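Long-range contacts in ABC-type branched-chain amino acid transport systems periplasmic component-like protein (Thermomonospora curvata, PDB 4N03), which probably serves as the extracytoplasmic substrate-binding component of an ABC transporter, capturing fatty acids such as the palmitic acid bound between its two lobes: residues I34-A39 with V100-H105; K123-P128 with A318-S323; D169-V174 with A225-A230. All blocks are in the same frame, centred on the assembly; numbering follows the deposited sequence.

Contact 1 of 3, residues I34-A39 with V100-H105; sequences IKLGIA and VLAIPH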
loop_
_atom_site.group_PDB
_atom_site.type_symbol
_atom_site.label_atom_id
_atom_site.label_comp_id
_atom_site.label_asym_id
_atom_site.label_seq_id
_atom_site.Cartn_x
_atom_site.Cartn_y
_atom_site.Cartn_z
ATOM N N ILE A 34 20.621 -0.690 -15.253
ATOM C CA ILE A 34 19.364 -1.435 -15.076
ATOM C C ILE A 34 18.265 -0.367 -14.933
ATOM O O ILE A 34 18.262 0.387 -13.958
ATOM C CB ILE A 34 19.389 -2.292 -13.821
ATOM C CG1 ILE A 34 20.464 -3.374 -13.909
ATOM C CG2 ILE A 34 18.019 -2.912 -13.568
ATOM C CD1 ILE A 34 20.852 -3.951 -12.586
ATOM N N LYS A 35 17.370 -0.301 -15.911
ATOM C CA LYS A 35 16.248 0.625 -15.894
ATOM C C LYS A 35 15.016 -0.008 -15.270
ATOM O O LYS A 35 14.613 -1.124 -15.654
ATOM C CB LYS A 35 15.895 1.058 -17.315
ATOM C CG LYS A 35 16.928 1.959 -17.961
ATOM C CD LYS A 35 16.517 2.469 -19.334
ATOM C CE LYS A 35 16.473 1.349 -20.358
ATOM N NZ LYS A 35 15.901 1.633 -21.688
ATOM N N LEU A 36 14.441 0.680 -14.301
ATOM C CA LEU A 36 13.246 0.264 -13.615
ATOM C C LEU A 36 12.172 1.295 -13.850
ATOM O O LEU A 36 12.457 2.494 -13.955
ATOM C CB LEU A 36 13.513 0.102 -12.120
ATOM C CG LEU A 36 14.632 -0.872 -11.771
ATOM C CD1 LEU A 36 14.831 -0.889 -10.272
ATOM C CD2 LEU A 36 14.316 -2.271 -12.269
ATOM N N GLY A 37 10.915 0.879 -13.913
ATOM C CA GLY A 37 9.806 1.787 -14.092
ATOM C C GLY A 37 9.022 2.025 -12.827
ATOM O O GLY A 37 8.798 1.099 -12.040
ATOM N N ILE A 38 8.525 3.244 -12.678
ATOM C CA ILE A 38 7.690 3.665 -11.595
ATOM C C ILE A 38 6.461 4.319 -12.206
ATOM O O ILE A 38 6.586 5.279 -12.977
ATOM C CB ILE A 38 8.390 4.588 -10.624
ATOM C CG1 ILE A 38 9.453 3.788 -9.858
ATOM C CG2 ILE A 38 7.371 5.230 -9.665
ATOM C CD1 ILE A 38 10.278 4.605 -8.900
ATOM N N ALA A 39 5.268 3.813 -11.877
ATOM C CA ALA A 39 3.975 4.385 -12.331
ATOM C C ALA A 39 3.194 4.746 -11.088
ATOM O O ALA A 39 2.704 3.853 -10.403
ATOM C CB ALA A 39 3.232 3.404 -13.214
ATOM N N VAL A 100 12.013 -1.092 -19.637
ATOM C CA VAL A 100 12.359 -1.266 -18.245
ATOM C C VAL A 100 12.357 -2.755 -17.944
ATOM O O VAL A 100 11.596 -3.521 -18.540
ATOM C CB VAL A 100 11.430 -0.501 -17.260
ATOM C CG1 VAL A 100 11.411 0.993 -17.564
ATOM C CG2 VAL A 100 10.030 -1.039 -17.238
ATOM N N LEU A 101 13.142 -3.175 -16.989
ATOM C CA LEU A 101 13.195 -4.571 -16.639
ATOM C C LEU A 101 12.019 -4.999 -15.771
ATOM O O LEU A 101 11.501 -6.133 -15.965
ATOM C CB LEU A 101 14.518 -4.863 -15.894
ATOM C CG LEU A 101 14.683 -6.335 -15.462
ATOM C CD1 LEU A 101 14.789 -7.295 -16.608
ATOM C CD2 LEU A 101 15.942 -6.444 -14.609
ATOM N N ALA A 102 11.648 -4.157 -14.829
ATOM C CA ALA A 102 10.649 -4.429 -13.803
ATOM C C ALA A 102 10.024 -3.093 -13.418
ATOM O O ALA A 102 10.570 -2.025 -13.741
ATOM C CB ALA A 102 11.309 -5.080 -12.599
ATOM N N ILE A 103 8.909 -3.179 -12.693
ATOM C CA ILE A 103 8.143 -2.020 -12.188
ATOM C C ILE A 103 8.027 -2.173 -10.687
ATOM O O ILE A 103 7.075 -2.773 -10.172
ATOM C CB ILE A 103 6.787 -1.878 -12.855
ATOM C CG1 ILE A 103 6.987 -1.661 -14.347
ATOM C CG2 ILE A 103 6.049 -0.728 -12.221
ATOM C CD1 ILE A 103 5.674 -1.589 -15.118
ATOM N N PRO A 104 9.008 -1.623 -9.932
ATOM C CA PRO A 104 8.984 -1.779 -8.482
ATOM C C PRO A 104 8.086 -0.869 -7.695
ATOM O O PRO A 104 8.003 -0.980 -6.494
ATOM C CB PRO A 104 10.428 -1.541 -8.088
ATOM C CG PRO A 104 10.930 -0.568 -9.110
ATOM C CD PRO A 104 10.324 -1.110 -10.379
ATOM N N HIS A 105 7.397 0.039 -8.386
ATOM C CA HIS A 105 6.306 0.792 -7.771
ATOM C C HIS A 105 5.270 1.079 -8.819
ATOM O O HIS A 105 5.529 1.763 -9.794
ATOM C CB HIS A 105 6.805 2.103 -7.130
ATOM C CG HIS A 105 5.694 2.983 -6.650
ATOM N ND1 HIS A 105 4.663 2.525 -5.866
ATOM C CD2 HIS A 105 5.445 4.296 -6.855
ATOM C CE1 HIS A 105 3.819 3.515 -5.647
ATOM N NE2 HIS A 105 4.272 4.608 -6.216
#

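Contact 2 of 3, residues K123-P128 with A318-S323; sequences KMFTIP and ASIVVS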
loop_
_atom_site.group_PDB
_atom_site.type_symbol
_atom_site.label_atom_id
_atom_site.label_comp_id
_atom_site.label_asym_id
_atom_site.label_seq_id
_atom_site.Cartn_x
_atom_site.Cartn_y
_atom_site.Cartn_z
ATOM N N LYS A 123 5.816 -10.890 -18.532
ATOM C CA LYS A 123 6.575 -11.410 -17.396
ATOM C C LYS A 123 7.193 -10.272 -16.571
ATOM O O LYS A 123 8.322 -10.365 -16.083
ATOM C CB LYS A 123 7.642 -12.413 -17.852
ATOM C CG LYS A 123 7.053 -13.611 -18.597
ATOM C CD LYS A 123 8.127 -14.596 -19.013
ATOM C CE LYS A 123 7.589 -15.986 -19.305
ATOM N NZ LYS A 123 6.389 -16.072 -20.180
HETATM N N MSE A 124 6.423 -9.221 -16.357
HETATM C CA MSE A 124 6.926 -7.986 -15.727
HETATM C C MSE A 124 6.778 -8.071 -14.236
HETATM O O MSE A 124 5.672 -7.976 -13.718
HETATM C CB MSE A 124 6.090 -6.814 -16.260
HETATM C CG MSE A 124 6.578 -5.436 -15.735
HETATM SE SE MSE A 124 8.276 -4.907 -16.496
HETATM C CE MSE A 124 7.469 -4.025 -18.083
ATOM N N PHE A 125 7.901 -8.182 -13.513
ATOM C CA PHE A 125 7.838 -8.144 -12.070
ATOM C C PHE A 125 7.349 -6.808 -11.623
ATOM O O PHE A 125 7.973 -5.786 -11.952
ATOM C CB PHE A 125 9.233 -8.465 -11.474
ATOM C CG PHE A 125 9.313 -8.461 -9.978
ATOM C CD1 PHE A 125 8.246 -8.856 -9.179
ATOM C CD2 PHE A 125 10.492 -8.047 -9.340
ATOM C CE1 PHE A 125 8.342 -8.841 -7.805
ATOM C CE2 PHE A 125 10.568 -8.087 -7.963
ATOM C CZ PHE A 125 9.507 -8.444 -7.189
ATOM N N THR A 126 6.244 -6.749 -10.903
ATOM C CA THR A 126 5.548 -5.560 -10.514
ATOM C C THR A 126 5.290 -5.597 -9.031
ATOM O O THR A 126 4.722 -6.595 -8.554
ATOM C CB THR A 126 4.242 -5.451 -11.322
ATOM O OG1 THR A 126 4.511 -5.465 -12.714
ATOM C CG2 THR A 126 3.513 -4.208 -10.994
ATOM N N ILE A 127 5.642 -4.514 -8.318
ATOM C CA ILE A 127 5.356 -4.389 -6.924
ATOM C C ILE A 127 4.387 -3.253 -6.726
ATOM O O ILE A 127 4.776 -2.053 -6.728
ATOM C CB ILE A 127 6.608 -4.157 -6.051
ATOM C CG1 ILE A 127 7.700 -5.163 -6.341
ATOM C CG2 ILE A 127 6.235 -4.114 -4.573
ATOM C CD1 ILE A 127 9.045 -4.848 -5.704
ATOM N N PRO A 128 3.093 -3.558 -6.619
ATOM C CA PRO A 128 2.122 -2.467 -6.430
ATOM C C PRO A 128 2.170 -1.810 -5.054
ATOM O O PRO A 128 2.572 -2.409 -4.076
ATOM C CB PRO A 128 0.767 -3.185 -6.582
ATOM C CG PRO A 128 1.064 -4.491 -7.213
ATOM C CD PRO A 128 2.412 -4.855 -6.722
ATOM N N ALA A 318 11.756 -0.868 -2.895
ATOM C CA ALA A 318 13.081 -0.809 -3.478
ATOM C C ALA A 318 13.960 -1.931 -2.900
ATOM O O ALA A 318 14.719 -2.571 -3.625
ATOM C CB ALA A 318 13.693 0.557 -3.265
ATOM N N SER A 319 13.868 -2.154 -1.614
ATOM C CA SER A 319 14.634 -3.208 -0.967
ATOM C C SER A 319 14.290 -4.572 -1.604
ATOM O O SER A 319 15.160 -5.399 -1.877
ATOM C CB SER A 319 14.308 -3.249 0.509
ATOM O OG SER A 319 15.011 -4.287 1.147
ATOM N N ILE A 320 13.004 -4.835 -1.854
ATOM C CA ILE A 320 12.549 -6.092 -2.466
ATOM C C ILE A 320 13.154 -6.257 -3.849
ATOM O O ILE A 320 13.704 -7.326 -4.183
ATOM C CB ILE A 320 11.003 -6.163 -2.528
ATOM C CG1 ILE A 320 10.420 -6.291 -1.126
ATOM C CG2 ILE A 320 10.582 -7.354 -3.403
ATOM C CD1 ILE A 320 8.931 -6.029 -1.070
ATOM N N VAL A 321 13.033 -5.257 -4.721
ATOM C CA VAL A 321 13.527 -5.411 -6.062
ATOM C C VAL A 321 15.056 -5.558 -6.094
ATOM O O VAL A 321 15.614 -6.326 -6.872
ATOM C CB VAL A 321 13.019 -4.309 -7.025
ATOM C CG1 VAL A 321 13.740 -2.973 -6.832
ATOM C CG2 VAL A 321 13.164 -4.793 -8.454
ATOM N N VAL A 322 15.761 -4.813 -5.245
ATOM C CA VAL A 322 17.229 -4.883 -5.201
ATOM C C VAL A 322 17.677 -6.272 -4.713
ATOM O O VAL A 322 18.626 -6.823 -5.254
ATOM C CB VAL A 322 17.855 -3.710 -4.405
ATOM C CG1 VAL A 322 19.311 -3.957 -4.186
ATOM C CG2 VAL A 322 17.599 -2.409 -5.131
ATOM N N SER A 323 17.029 -6.812 -3.689
ATOM C CA SER A 323 17.372 -8.153 -3.226
ATOM C C SER A 323 17.262 -9.152 -4.396
ATOM O O SER A 323 18.125 -10.000 -4.602
ATOM C CB SER A 323 16.446 -8.594 -2.080
ATOM O OG SER A 323 16.779 -7.911 -0.878
#

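Contact 3 of 3, residues D169-V174 with A225-A230; sequences DKLGHV and AILLSA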
loop_
_atom_site.group_PDB
_atom_site.type_symbol
_atom_site.label_atom_id
_atom_site.label_comp_id
_atom_site.label_asym_id
_atom_site.label_seq_id
_atom_site.Cartn_x
_atom_site.Cartn_y
_atom_site.Cartn_z
ATOM N N ASP A 169 -24.567 -4.483 16.352
ATOM C CA ASP A 169 -24.279 -3.123 15.874
ATOM C C ASP A 169 -24.185 -3.090 14.357
ATOM O O ASP A 169 -24.105 -4.115 13.671
ATOM C CB ASP A 169 -22.989 -2.591 16.496
ATOM C CG ASP A 169 -23.155 -2.110 17.928
ATOM O OD1 ASP A 169 -24.274 -2.087 18.454
ATOM O OD2 ASP A 169 -22.087 -1.717 18.481
ATOM N N LYS A 170 -24.155 -1.877 13.839
ATOM C CA LYS A 170 -24.129 -1.594 12.425
ATOM C C LYS A 170 -22.851 -0.820 12.038
ATOM O O LYS A 170 -22.486 0.222 12.649
ATOM C CB LYS A 170 -25.332 -0.739 12.036
ATOM C CG LYS A 170 -25.434 -0.437 10.534
ATOM C CD LYS A 170 -26.633 0.438 10.224
ATOM C CE LYS A 170 -27.965 -0.230 10.462
ATOM N NZ LYS A 170 -29.090 0.707 10.081
ATOM N N LEU A 171 -22.171 -1.303 11.010
ATOM C CA LEU A 171 -21.015 -0.654 10.431
ATOM C C LEU A 171 -21.430 0.050 9.176
ATOM O O LEU A 171 -22.084 -0.549 8.340
ATOM C CB LEU A 171 -19.958 -1.727 10.068
ATOM C CG LEU A 171 -19.592 -2.746 11.144
ATOM C CD1 LEU A 171 -18.594 -3.735 10.565
ATOM C CD2 LEU A 171 -19.008 -2.049 12.348
ATOM N N GLY A 172 -21.013 1.307 9.006
ATOM C CA GLY A 172 -21.178 2.005 7.746
ATOM C C GLY A 172 -19.879 2.113 7.036
ATOM O O GLY A 172 -18.973 2.763 7.576
ATOM N N HIS A 173 -19.766 1.569 5.828
ATOM C CA HIS A 173 -18.498 1.546 5.108
ATOM C C HIS A 173 -18.606 2.361 3.848
ATOM O O HIS A 173 -19.350 2.045 2.920
ATOM C CB HIS A 173 -18.123 0.093 4.813
ATOM C CG HIS A 173 -16.691 -0.081 4.410
ATOM N ND1 HIS A 173 -16.081 -1.301 4.467
ATOM C CD2 HIS A 173 -15.765 0.817 3.953
ATOM C CE1 HIS A 173 -14.835 -1.160 4.046
ATOM N NE2 HIS A 173 -14.615 0.115 3.734
ATOM N N VAL A 174 -17.883 3.480 3.831
ATOM C CA VAL A 174 -17.760 4.356 2.693
ATOM C C VAL A 174 -16.576 3.881 1.901
ATOM O O VAL A 174 -15.457 3.807 2.472
ATOM C CB VAL A 174 -17.543 5.820 3.158
ATOM C CG1 VAL A 174 -17.318 6.742 1.965
ATOM C CG2 VAL A 174 -18.709 6.328 4.000
ATOM N N ALA A 225 -20.231 2.431 13.901
ATOM C CA ALA A 225 -18.843 2.644 13.538
ATOM C C ALA A 225 -18.831 2.980 12.089
ATOM O O ALA A 225 -19.704 2.566 11.323
ATOM C CB ALA A 225 -17.993 1.390 13.807
ATOM N N ILE A 226 -17.838 3.776 11.682
ATOM C CA ILE A 226 -17.692 4.265 10.314
ATOM C C ILE A 226 -16.409 3.705 9.768
ATOM O O ILE A 226 -15.346 3.938 10.357
ATOM C CB ILE A 226 -17.656 5.805 10.270
ATOM C CG1 ILE A 226 -18.959 6.398 10.842
ATOM C CG2 ILE A 226 -17.397 6.299 8.861
ATOM C CD1 ILE A 226 -18.874 7.893 11.115
ATOM N N LEU A 227 -16.434 3.037 8.642
ATOM C CA LEU A 227 -15.272 2.492 7.960
ATOM C C LEU A 227 -15.097 3.254 6.672
ATOM O O LEU A 227 -16.074 3.659 6.037
ATOM C CB LEU A 227 -15.436 0.995 7.679
ATOM C CG LEU A 227 -15.140 0.057 8.852
ATOM C CD1 LEU A 227 -15.844 0.371 10.158
ATOM C CD2 LEU A 227 -15.444 -1.372 8.414
ATOM N N LEU A 228 -13.828 3.490 6.311
ATOM C CA LEU A 228 -13.509 4.322 5.155
ATOM C C LEU A 228 -12.402 3.709 4.341
ATOM O O LEU A 228 -11.283 3.553 4.827
ATOM C CB LEU A 228 -13.110 5.725 5.577
ATOM C CG LEU A 228 -12.775 6.704 4.452
ATOM C CD1 LEU A 228 -13.963 6.963 3.531
ATOM C CD2 LEU A 228 -12.249 8.024 4.976
ATOM N N SER A 229 -12.666 3.454 3.071
ATOM C CA SER A 229 -11.655 3.033 2.119
ATOM C C SER A 229 -11.625 4.016 0.992
ATOM O O SER A 229 -12.383 3.969 0.036
ATOM C CB SER A 229 -11.928 1.612 1.630
ATOM O OG SER A 229 -12.047 0.713 2.715
ATOM N N ALA A 230 -10.765 5.018 1.188
ATOM C CA ALA A 230 -10.659 6.174 0.294
ATOM C C ALA A 230 -9.272 6.770 0.546
ATOM O O ALA A 230 -8.376 6.076 1.059
ATOM C CB ALA A 230 -11.758 7.143 0.596
#

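Contact 1 of 3, residues I34-A39 with V100-H105
Leu36 and Gly37 meet Ala102 and Pro104 where strand 33-40 runs beside the 100-105 segment, in the parallel sheet of one lobe of a type I periplasmic-binding-protein fold. The sheet has strand order 2-1-3-4, and 33-40 and 103-107 are neighbours inside it. Three backbone hydrogen bonds join the segments. Lys35 O accepts from Leu101 N at 2.9 Å, and Gly37 N donates to Ala102 O almost straight, with 174° at the hydrogen. Farther along, Ala39 N reaches His105 O at 2.9 Å. Gly37 O has no such N-H opposite it, because the nitrogen there belongs to Pro104; it receives instead a CA-H...O contact from Ile103 CA at 3.2 Å.

The apolar contacts gather round Leu36. Its side chain crosses the proline ring at about a right angle, CB lying 3.8 Å from Pro104 CD, while CD2 leans toward Ala102 CB. An alanine in place of Pro104 would probably leave a gap beside Leu36, where CG and CD of the ring now pack, and let the backbone turn more freely at this corner. On the opposite side of the strand, Val100 packs CB and CG1 over the peptide between Leu36 and Gly37, CB standing 3.7 Å from Gly37 N.

The polar side chain of the contact is that of His105, whose NE2 is hydrogen-bonded to OG1 of Thr40, the next residue of strand 33-40 after Ala39; the histidine side chain is about 6 Å from the bound palmitic acid. CG stands anti to the backbone N (chi1 172°); the ring, rotated about CB-CG, presents its edge to Ile38, with His105 CD2 3.5 Å from Ile38 CG2.

Contact 2 of 3, residues K123-P128 with A318-S323
Phe125 and Ile127 face Ile320 and Val321 where a helix packs on one face of the parallel sheet, as in the alpha/beta lobes of the type I periplasmic-binding-protein fold. Helix 309-330 supplies the two aliphatic residues Ile320 and Val321, and the 123-128 segment supplies Phe125 and Ile127. The contact is wholly apolar.

Ile320 CG2 is the atom that meets both Phe125 and Ile127. It lies 4.1 Å from Phe125 CZ, at the ring edge and near its plane. Val321 CG2 approaches the same ring obliquely, 4.2 Å from Phe125 CE2. Phe125 extends with CG anti to its own backbone N (chi1 180°), and its side chain crosses that of Ile320 at about a right angle. Leu339, Ile340 and His343 of helix 336-343 also pack on Phe125, the last of them ring against ring.

Ile127 holds CG1 beside the backbone N, and chi2 of 170° extends CD1 away from CA. That methyl is the reaching end of the residue: Ile127 CD1 sits 4.2 Å from Val321 CB and only 3.7 Å from Ile320 CG2.

Contact 3 of 3, residues D169-V174 with A225-A230
Leu171 to Val174 pair with Ala225 to Leu228 as parallel strands whose axes come within 4.6 Å at an angle of 22°, joined by backbone hydrogen bonds from Gly172 N to Ala225 O, Leu227 N to Gly172 O, Val174 N to Leu227 O and Ser229 N to Val174 O, with a weak one from Ala225 N to Lys170 O at the start. These are neighbouring strands of the mixed sheet in the other lobe of the periplasmic-binding-protein fold.

On the face bearing Leu171, His173, Ala225 and Leu227, the imidazole of His173 and the side chain of Leu227 pack on each other, crossing at about a right angle. Leu227 CB lies over one ring face, offset toward the rim and 3.8 Å from the centroid, in a CH-pi contact. Leu171 CD2 extends the apolar surface to Ala225 CB at 3.9 Å. On the other face Val174 and Leu228 lie side by side and point the same way, with CG1 of the valine 3.7 Å from CD1 of the leucine.

At the ring edge His173 NE2 and Ser229 OG share a hydrogen bond of 2.8 Å, and Ser229 OG is bonded in turn to Ser254 OG. His173 ND1 has a weak bond to Thr188 OG1 of helix 179-195. With a partner for each nitrogen, though the one at ND1 is weak, and Leu227 against one face, the buried imidazole is probably restrained in rotation.

How the contacts relate
All three contacts are buried, but they serve different parts of the fold. Contacts 1 and 2 lie in one lobe, their centres 8 Å apart, and meet directly: strands 103-107 and 126-129 are neighbours, with Ile103 N and O probably hydrogen-bonded to Phe125 O and Ile127 N. Contact 1 sets the approach to strand 103-107, turned at Pro104, beside strand 33-40, whereas contact 2 joins the 123-128 segment to a helix by apolar side chains alone. Contact 3 belongs to the other lobe, about 36 Å from contact 1 between centres, and lies within the chain loop that contact 2 closes. It is true parallel strand pairing, its ladder unbroken where contact 1 is interrupted at Pro104, and a His-Ser bond reinforces it.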